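PDB 3SCY: hypothetical bacterial 6-phosphogluconolactonase from Bacteroides fragilis, which probably hydrolyses 6-phosphogluconolactone to 6-phosphogluconate, as a seven-bladed beta-propeller lactonase. Local coordinates for residues N111-N116 / I122-I127; D138-K143 / H180-N185. All coordinates share one frame; numbering follows the deposited sequence.

Contact 1: N111-N116 / I122-I127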
ATOM      1  N   ASN A 111      -3.702   7.250  15.520  1.00 17.62           N
ATOM      2  CA  ASN A 111      -2.280   7.041  15.343  1.00 16.32           C
ATOM      3  C   ASN A 111      -1.975   6.738  13.913  1.00 19.09           C
ATOM      4  O   ASN A 111      -2.811   6.160  13.209  1.00 19.32           O
ATOM      5  CB  ASN A 111      -1.807   5.822  16.179  1.00 17.13           C
ATOM      6  CG  ASN A 111      -2.027   6.035  17.649  1.00 21.29           C
ATOM      7  OD1 ASN A 111      -1.219   6.674  18.304  1.00 20.89           O
ATOM      8  ND2 ASN A 111      -3.138   5.514  18.193  1.00 21.78           N
ATOM      9  N   ILE A 112      -0.755   7.060  13.516  1.00 17.00           N
ATOM     10  CA  ILE A 112      -0.147   6.686  12.239  1.00 17.63           C
ATOM     11  C   ILE A 112       0.901   5.641  12.554  1.00 19.78           C
ATOM     12  O   ILE A 112       1.643   5.820  13.540  1.00 18.75           O
ATOM     13  CB  ILE A 112       0.520   7.918  11.537  1.00 21.10           C
ATOM     14  CG1 ILE A 112      -0.513   8.940  11.048  1.00 23.67           C
ATOM     15  CG2 ILE A 112       1.535   7.482  10.402  1.00 20.94           C
ATOM     16  CD1 ILE A 112      -1.407   8.499   9.846  1.00 25.65           C
ATOM     17  N   VAL A 113       1.007   4.581  11.709  1.00 16.24           N
ATOM     18  CA  VAL A 113       2.060   3.588  11.888  1.00 16.07           C
ATOM     19  C   VAL A 113       2.827   3.491  10.569  1.00 17.67           C
ATOM     20  O   VAL A 113       2.187   3.428   9.528  1.00 17.64           O
ATOM     21  CB  VAL A 113       1.524   2.185  12.320  1.00 18.99           C
ATOM     22  CG1 VAL A 113       2.669   1.230  12.604  1.00 20.48           C
ATOM     23  CG2 VAL A 113       0.614   2.284  13.538  1.00 18.40           C
ATOM     24  N   THR A 114       4.161   3.494  10.604  1.00 17.48           N
ATOM     25  CA  THR A 114       4.988   3.297   9.416  1.00 17.03           C
ATOM     26  C   THR A 114       5.658   1.932   9.415  1.00 19.63           C
ATOM     27  O   THR A 114       6.035   1.412  10.478  1.00 18.80           O
ATOM     28  CB  THR A 114       6.089   4.377   9.282  1.00 20.61           C
ATOM     29  OG1 THR A 114       7.017   4.268  10.358  1.00 22.27           O
ATOM     30  CG2 THR A 114       5.534   5.771   9.209  1.00 22.59           C
ATOM     31  N   ALA A 115       5.985   1.452   8.210  1.00 16.62           N
ATOM     32  CA  ALA A 115       6.844   0.297   7.993  1.00 17.32           C
ATOM     33  C   ALA A 115       8.186   0.840   7.538  1.00 20.92           C
ATOM     34  O   ALA A 115       8.273   1.441   6.453  1.00 18.28           O
ATOM     35  CB  ALA A 115       6.246  -0.633   6.950  1.00 18.10           C
ATOM     36  N   ASN A 116       9.246   0.643   8.345  1.00 19.64           N
ATOM     37  CA  ASN A 116      10.557   1.193   8.012  1.00 19.05           C
ATOM     38  C   ASN A 116      11.391   0.088   7.405  1.00 21.10           C
ATOM     39  O   ASN A 116      11.816  -0.840   8.096  1.00 22.04           O
ATOM     40  CB  ASN A 116      11.229   1.826   9.240  1.00 21.00           C
ATOM     41  CG  ASN A 116      10.311   2.771   9.970  1.00 25.64           C
ATOM     42  OD1 ASN A 116       9.513   3.503   9.361  1.00 21.11           O
ATOM     43  ND2 ASN A 116      10.362   2.721  11.286  1.00 22.13           N
ATOM     44  N   ILE A 122       8.998  -0.531  12.970  1.00 20.57           N
ATOM     45  CA  ILE A 122       7.761   0.182  12.733  1.00 18.17           C
ATOM     46  C   ILE A 122       7.697   1.330  13.734  1.00 21.48           C
ATOM     47  O   ILE A 122       8.200   1.216  14.869  1.00 21.17           O
ATOM     48  CB  ILE A 122       6.479  -0.689  12.765  1.00 20.11           C
ATOM     49  CG1 ILE A 122       6.259  -1.326  14.157  1.00 21.37           C
ATOM     50  CG2 ILE A 122       6.520  -1.735  11.643  1.00 19.06           C
ATOM     51  CD1 ILE A 122       4.903  -2.082  14.269  1.00 25.26           C
ATOM     52  N   THR A 123       7.169   2.460  13.289  1.00 17.27           N
ATOM     53  CA  THR A 123       7.079   3.648  14.141  1.00 16.78           C
ATOM     54  C   THR A 123       5.615   4.051  14.308  1.00 19.82           C
ATOM     55  O   THR A 123       4.864   4.080  13.336  1.00 18.24           O
ATOM     56  CB  THR A 123       7.920   4.815  13.556  1.00 20.08           C
ATOM     57  OG1 THR A 123       9.258   4.373  13.383  1.00 20.61           O
ATOM     58  CG2 THR A 123       7.939   6.044  14.490  1.00 21.59           C
ATOM     59  N   VAL A 124       5.228   4.407  15.542  1.00 19.16           N
ATOM     60  CA  VAL A 124       3.881   4.863  15.865  1.00 18.73           C
ATOM     61  C   VAL A 124       3.936   6.352  16.166  1.00 20.69           C
ATOM     62  O   VAL A 124       4.801   6.770  16.957  1.00 20.99           O
ATOM     63  CB  VAL A 124       3.322   4.080  17.107  1.00 21.01           C
ATOM     64  CG1 VAL A 124       1.929   4.557  17.501  1.00 19.35           C
ATOM     65  CG2 VAL A 124       3.319   2.575  16.842  1.00 21.43           C
ATOM     66  N   PHE A 125       3.002   7.125  15.573  1.00 17.74           N
ATOM     67  CA  PHE A 125       2.855   8.549  15.862  1.00 17.77           C
ATOM     68  C   PHE A 125       1.432   8.835  16.285  1.00 20.18           C
ATOM     69  O   PHE A 125       0.529   8.576  15.488  1.00 19.04           O
ATOM     70  CB  PHE A 125       3.166   9.437  14.631  1.00 18.61           C
ATOM     71  CG  PHE A 125       4.499   9.268  13.957  1.00 18.62           C
ATOM     72  CD1 PHE A 125       4.685   8.285  12.994  1.00 18.39           C
ATOM     73  CD2 PHE A 125       5.554  10.128  14.241  1.00 19.60           C
ATOM     74  CE1 PHE A 125       5.900   8.149  12.335  1.00 19.96           C
ATOM     75  CE2 PHE A 125       6.786   9.961  13.618  1.00 20.92           C
ATOM     76  CZ  PHE A 125       6.954   8.979  12.656  1.00 19.49           C
ATOM     77  N   PRO A 126       1.193   9.458  17.455  1.00 18.34           N
ATOM     78  CA  PRO A 126      -0.170   9.896  17.768  1.00 17.65           C
ATOM     79  C   PRO A 126      -0.555  11.050  16.834  1.00 20.99           C
ATOM     80  O   PRO A 126       0.308  11.852  16.451  1.00 20.59           O
ATOM     81  CB  PRO A 126      -0.080  10.399  19.224  1.00 19.05           C
ATOM     82  CG  PRO A 126       1.267   9.899  19.742  1.00 23.18           C
ATOM     83  CD  PRO A 126       2.152   9.843  18.511  1.00 19.99           C
ATOM     84  N   ILE A 127      -1.828  11.146  16.503  1.00 17.48           N
ATOM     85  CA  ILE A 127      -2.337  12.246  15.674  1.00 17.25           C
ATOM     86  C   ILE A 127      -2.942  13.275  16.625  1.00 20.56           C
ATOM     87  O   ILE A 127      -3.762  12.918  17.484  1.00 20.90           O
ATOM     88  CB  ILE A 127      -3.376  11.766  14.643  1.00 19.10           C
ATOM     89  CG1 ILE A 127      -2.747  10.759  13.650  1.00 18.44           C
ATOM     90  CG2 ILE A 127      -3.942  12.980  13.871  1.00 19.85           C
ATOM     91  CD1 ILE A 127      -3.740  10.005  12.765  1.00 20.38           C
TER
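The F125 ring meets the 111-116 strand with its edge. CE1 lies 3.9 Å from T114 CG2, near the ring plane, and CD1 is 4.2 Å from I112 CG2. I112, T114, T123 and F125 share this side of the sheet. The N116 amide is another flat group. Its ND2 gives a hydrogen bond of 2.9 Å to T123 OG1, which lies almost in the amide plane. On the same amide, OD1 accepts a hydrogen bond from T114 OG1 (2.8 Å). T114 OG1 sits between its own backbone N and carbonyl carbon (chi1 65°), which brings it alongside T123 CB. T114 and N116 thus brace T123 from across the hairpin, and T123 OG1 is also bonded to T97 O. The strands are antiparallel. I112 pairs with F125 and T114 with T123 as hydrogen-bonded pairs. The I112 N to F125 O bond is nearly straight (2.8 Å, 169°). The T123 N to T114 O bond is longer, at 3.2 Å. At the far end I127 CD1 packs on I112 CG1 (3.8 Å). On the other side of the sheet, N111 OD1 approaches P126 CA, while its ND2 is bonded to A188 O. The hairpin forms the two middle strands of a four-stranded propeller blade. Strand 102-107 flanks 111-116, strand 138-141 flanks 121-126, and V113 and I122 pack on V160 of strand 157-162 in the next blade.

Contact 2: D138-K143 / H180-N185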
ATOM      1  N   ASP A 138       6.272   5.406  19.784  1.00 22.33           N
ATOM      2  CA  ASP A 138       6.866   4.067  19.875  1.00 21.86           C
ATOM      3  C   ASP A 138       7.650   3.745  18.623  1.00 23.51           C
ATOM      4  O   ASP A 138       7.259   4.149  17.537  1.00 23.02           O
ATOM      5  CB  ASP A 138       5.762   3.021  20.085  1.00 23.22           C
ATOM      6  CG  ASP A 138       6.175   1.711  20.725  1.00 29.39           C
ATOM      7  OD1 ASP A 138       7.364   1.595  21.156  1.00 30.56           O
ATOM      8  OD2 ASP A 138       5.291   0.836  20.903  1.00 32.16           O
ATOM      9  N   VAL A 139       8.787   3.081  18.784  1.00 21.58           N
ATOM     10  CA  VAL A 139       9.639   2.563  17.694  1.00 22.47           C
ATOM     11  C   VAL A 139       9.873   1.101  18.067  1.00 28.82           C
ATOM     12  O   VAL A 139      10.474   0.826  19.119  1.00 28.87           O
ATOM     13  CB  VAL A 139      10.957   3.351  17.435  1.00 27.26           C
ATOM     14  CG1 VAL A 139      11.766   2.737  16.282  1.00 27.15           C
ATOM     15  CG2 VAL A 139      10.684   4.818  17.148  1.00 26.70           C
ATOM     16  N   ILE A 140       9.327   0.179  17.267  1.00 25.53           N
ATOM     17  CA  ILE A 140       9.375  -1.256  17.556  1.00 25.53           C
ATOM     18  C   ILE A 140      10.380  -1.907  16.627  1.00 28.92           C
ATOM     19  O   ILE A 140      10.173  -1.909  15.414  1.00 27.25           O
ATOM     20  CB  ILE A 140       7.951  -1.891  17.467  1.00 27.38           C
ATOM     21  CG1 ILE A 140       6.974  -1.129  18.394  1.00 27.79           C
ATOM     22  CG2 ILE A 140       7.986  -3.398  17.817  1.00 29.34           C
ATOM     23  CD1 ILE A 140       5.497  -1.321  18.154  1.00 33.19           C
ATOM     24  N   GLU A 141      11.491  -2.404  17.187  1.00 30.01           N
ATOM     25  CA  GLU A 141      12.564  -3.026  16.412  1.00 30.63           C
ATOM     26  C   GLU A 141      12.343  -4.520  16.270  1.00 34.84           C
ATOM     27  O   GLU A 141      11.737  -5.158  17.143  1.00 36.87           O
ATOM     28  CB  GLU A 141      13.923  -2.770  17.089  1.00 33.70           C
ATOM     29  CG  GLU A 141      14.340  -1.307  17.096  1.00 46.24           C
ATOM     30  CD  GLU A 141      14.967  -0.738  15.836  1.00 63.71           C
ATOM     31  OE1 GLU A 141      15.322  -1.516  14.918  1.00 52.79           O
ATOM     32  OE2 GLU A 141      15.144   0.500  15.791  1.00 49.68           O
ATOM     33  N   PHE A 142      12.814  -5.077  15.154  1.00 28.25           N
ATOM     34  CA  PHE A 142      12.714  -6.508  14.903  1.00 27.09           C
ATOM     35  C   PHE A 142      14.097  -7.081  14.722  1.00 31.59           C
ATOM     36  O   PHE A 142      15.050  -6.341  14.452  1.00 33.19           O
ATOM     37  CB  PHE A 142      11.837  -6.801  13.671  1.00 25.69           C
ATOM     38  CG  PHE A 142      10.434  -6.274  13.838  1.00 24.96           C
ATOM     39  CD1 PHE A 142       9.460  -7.030  14.479  1.00 26.53           C
ATOM     40  CD2 PHE A 142      10.083  -5.020  13.347  1.00 24.63           C
ATOM     41  CE1 PHE A 142       8.166  -6.523  14.663  1.00 25.93           C
ATOM     42  CE2 PHE A 142       8.791  -4.508  13.537  1.00 25.57           C
ATOM     43  CZ  PHE A 142       7.834  -5.272  14.176  1.00 23.56           C
ATOM     44  N   LYS A 143      14.214  -8.395  14.895  1.00 28.04           N
ATOM     45  CA  LYS A 143      15.469  -9.115  14.730  1.00 29.16           C
ATOM     46  C   LYS A 143      15.285 -10.312  13.814  1.00 35.32           C
ATOM     47  O   LYS A 143      14.185 -10.863  13.708  1.00 36.77           O
ATOM     48  CB  LYS A 143      16.018  -9.568  16.094  1.00 33.13           C
ATOM     49  CG  LYS A 143      16.492  -8.414  16.976  1.00 43.38           C
ATOM     50  CD  LYS A 143      17.065  -8.921  18.306  1.00 53.78           C
ATOM     51  CE  LYS A 143      17.513  -7.793  19.200  1.00 65.09           C
ATOM     52  NZ  LYS A 143      18.216  -8.292  20.412  1.00 74.99           N
ATOM     53  N   HIS A 180       4.468 -10.040  11.425  1.00 19.64           N
ATOM     54  CA  HIS A 180       4.449  -9.755  12.861  1.00 19.63           C
ATOM     55  C   HIS A 180       3.039  -9.339  13.292  1.00 22.20           C
ATOM     56  O   HIS A 180       2.350  -8.645  12.546  1.00 22.00           O
ATOM     57  CB  HIS A 180       5.477  -8.675  13.204  1.00 19.64           C
ATOM     58  CG  HIS A 180       6.859  -9.055  12.795  1.00 22.71           C
ATOM     59  ND1 HIS A 180       7.633  -9.924  13.565  1.00 25.07           N
ATOM     60  CD2 HIS A 180       7.578  -8.654  11.722  1.00 23.26           C
ATOM     61  CE1 HIS A 180       8.780 -10.046  12.911  1.00 24.61           C
ATOM     62  NE2 HIS A 180       8.803  -9.293  11.808  1.00 24.71           N
ATOM     63  N   LYS A 181       2.598  -9.805  14.476  1.00 18.83           N
ATOM     64  CA  LYS A 181       1.260  -9.528  14.982  1.00 18.53           C
ATOM     65  C   LYS A 181       1.295  -8.697  16.268  1.00 22.58           C
ATOM     66  O   LYS A 181       2.035  -9.021  17.212  1.00 22.67           O
ATOM     67  CB  LYS A 181       0.531 -10.862  15.241  1.00 20.39           C
ATOM     68  CG  LYS A 181      -0.916 -10.688  15.710  1.00 23.35           C
ATOM     69  CD  LYS A 181      -1.571 -12.018  16.072  1.00 24.89           C
ATOM     70  CE  LYS A 181      -2.845 -11.791  16.855  1.00 27.28           C
ATOM     71  NZ  LYS A 181      -3.519 -13.085  17.157  1.00 26.18           N
ATOM     72  N   PHE A 182       0.461  -7.646  16.309  1.00 20.08           N
ATOM     73  CA  PHE A 182       0.296  -6.796  17.472  1.00 20.10           C
ATOM     74  C   PHE A 182      -1.157  -6.630  17.809  1.00 24.14           C
ATOM     75  O   PHE A 182      -2.019  -6.579  16.920  1.00 22.51           O
ATOM     76  CB  PHE A 182       0.911  -5.413  17.227  1.00 20.67           C
ATOM     77  CG  PHE A 182       2.397  -5.449  16.988  1.00 21.46           C
ATOM     78  CD1 PHE A 182       2.909  -5.663  15.711  1.00 22.31           C
ATOM     79  CD2 PHE A 182       3.288  -5.317  18.045  1.00 23.30           C
ATOM     80  CE1 PHE A 182       4.289  -5.717  15.497  1.00 23.26           C
ATOM     81  CE2 PHE A 182       4.664  -5.390  17.835  1.00 25.91           C
ATOM     82  CZ  PHE A 182       5.155  -5.598  16.563  1.00 24.01           C
ATOM     83  N   ASN A 183      -1.428  -6.542  19.097  1.00 21.45           N
ATOM     84  CA  ASN A 183      -2.737  -6.204  19.602  1.00 22.28           C
ATOM     85  C   ASN A 183      -2.849  -4.695  19.569  1.00 25.27           C
ATOM     86  O   ASN A 183      -1.903  -4.000  19.956  1.00 22.89           O
ATOM     87  CB  ASN A 183      -2.905  -6.712  21.049  1.00 23.60           C
ATOM     88  CG  ASN A 183      -2.803  -8.196  21.246  1.00 34.38           C
ATOM     89  OD1 ASN A 183      -3.100  -8.996  20.365  1.00 33.17           O
ATOM     90  ND2 ASN A 183      -2.316  -8.606  22.405  1.00 34.79           N
ATOM     91  N   ILE A 184      -3.989  -4.172  19.122  1.00 20.99           N
ATOM     92  CA  ILE A 184      -4.229  -2.732  19.106  1.00 21.03           C
ATOM     93  C   ILE A 184      -5.024  -2.290  20.331  1.00 22.78           C
ATOM     94  O   ILE A 184      -5.982  -2.968  20.732  1.00 24.02           O
ATOM     95  CB  ILE A 184      -5.003  -2.367  17.821  1.00 24.31           C
ATOM     96  CG1 ILE A 184      -4.009  -2.221  16.644  1.00 24.41           C
ATOM     97  CG2 ILE A 184      -5.909  -1.134  18.007  1.00 27.25           C
ATOM     98  CD1 ILE A 184      -4.708  -2.008  15.284  1.00 27.93           C
ATOM     99  N   ASN A 185      -4.568  -1.192  20.963  1.00 21.78           N
ATOM    100  CA  ASN A 185      -5.294  -0.520  22.029  1.00 21.02           C
ATOM    101  C   ASN A 185      -6.110   0.576  21.336  1.00 22.47           C
ATOM    102  O   ASN A 185      -5.544   1.594  20.925  1.00 20.01           O
ATOM    103  CB  ASN A 185      -4.353   0.034  23.089  1.00 19.55           C
ATOM    104  CG  ASN A 185      -5.065   0.934  24.051  1.00 28.59           C
ATOM    105  OD1 ASN A 185      -6.288   1.079  24.012  1.00 22.52           O
ATOM    106  ND2 ASN A 185      -4.340   1.514  24.988  1.00 24.08           N
TER
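The backbones of 138-143 and 180-185 stay well apart, with CA atoms 9.1 Å apart at F142 and H180 and 10.6 Å at I140 and F182. Side chains alone bridge this gap between two adjacent blades of the seven-bladed beta-propeller. Strand 138-141 is the outermost strand of its blade, and F142 follows it. Strand 178-184 is the third strand of the next blade. The main contact is a face-to-face stack of F142 on H180. The ring centroids are 4.1 Å apart and the planes meet at 30°, so the stack is tilted. F142 CD1 lies over the centre of the imidazole. In return, H180 CD2 lies over one face of the phenyl ring, displaced toward its rim. In H180, CG is anti to the carbonyl carbon (chi1 -58°), a setting that carries the imidazole across to F142. D173 OD2 bonds H180 NE2 and would help to fix the turn of the ring. F182 meets F142 differently. The two rings approach edge to edge, with CZ of F142 3.6 Å from CZ of F182. P155 also touches F142, and I122 and L169 help to enclose F182. I140 adds an aliphatic contact to F182: its CG2 methyl lies 3.8 Å from F182 CZ and 3.9 Å from F182 CE2.

In the fold
Contact 1 lies within one propeller blade, and contact 2 joins that blade to the next. Their centres are about 10 Å apart. Strand 121-126 connects them, because it pairs with 111-116 on one edge and with 138-141 on the other. Across the latter edge I122 O is 2.8 Å from I140 N, and V124 N is 2.9 Å from D138 O, both probable hydrogen bonds. I122 also reaches the second blade, with its CD1 3.9 Å from F182 CE1. Hairpin packing and blade-to-blade packing therefore meet at I122. A bound magnesium ion lies about 10 Å from the F182 side chain. The sodium site at Q302 and L342 involves neither contact.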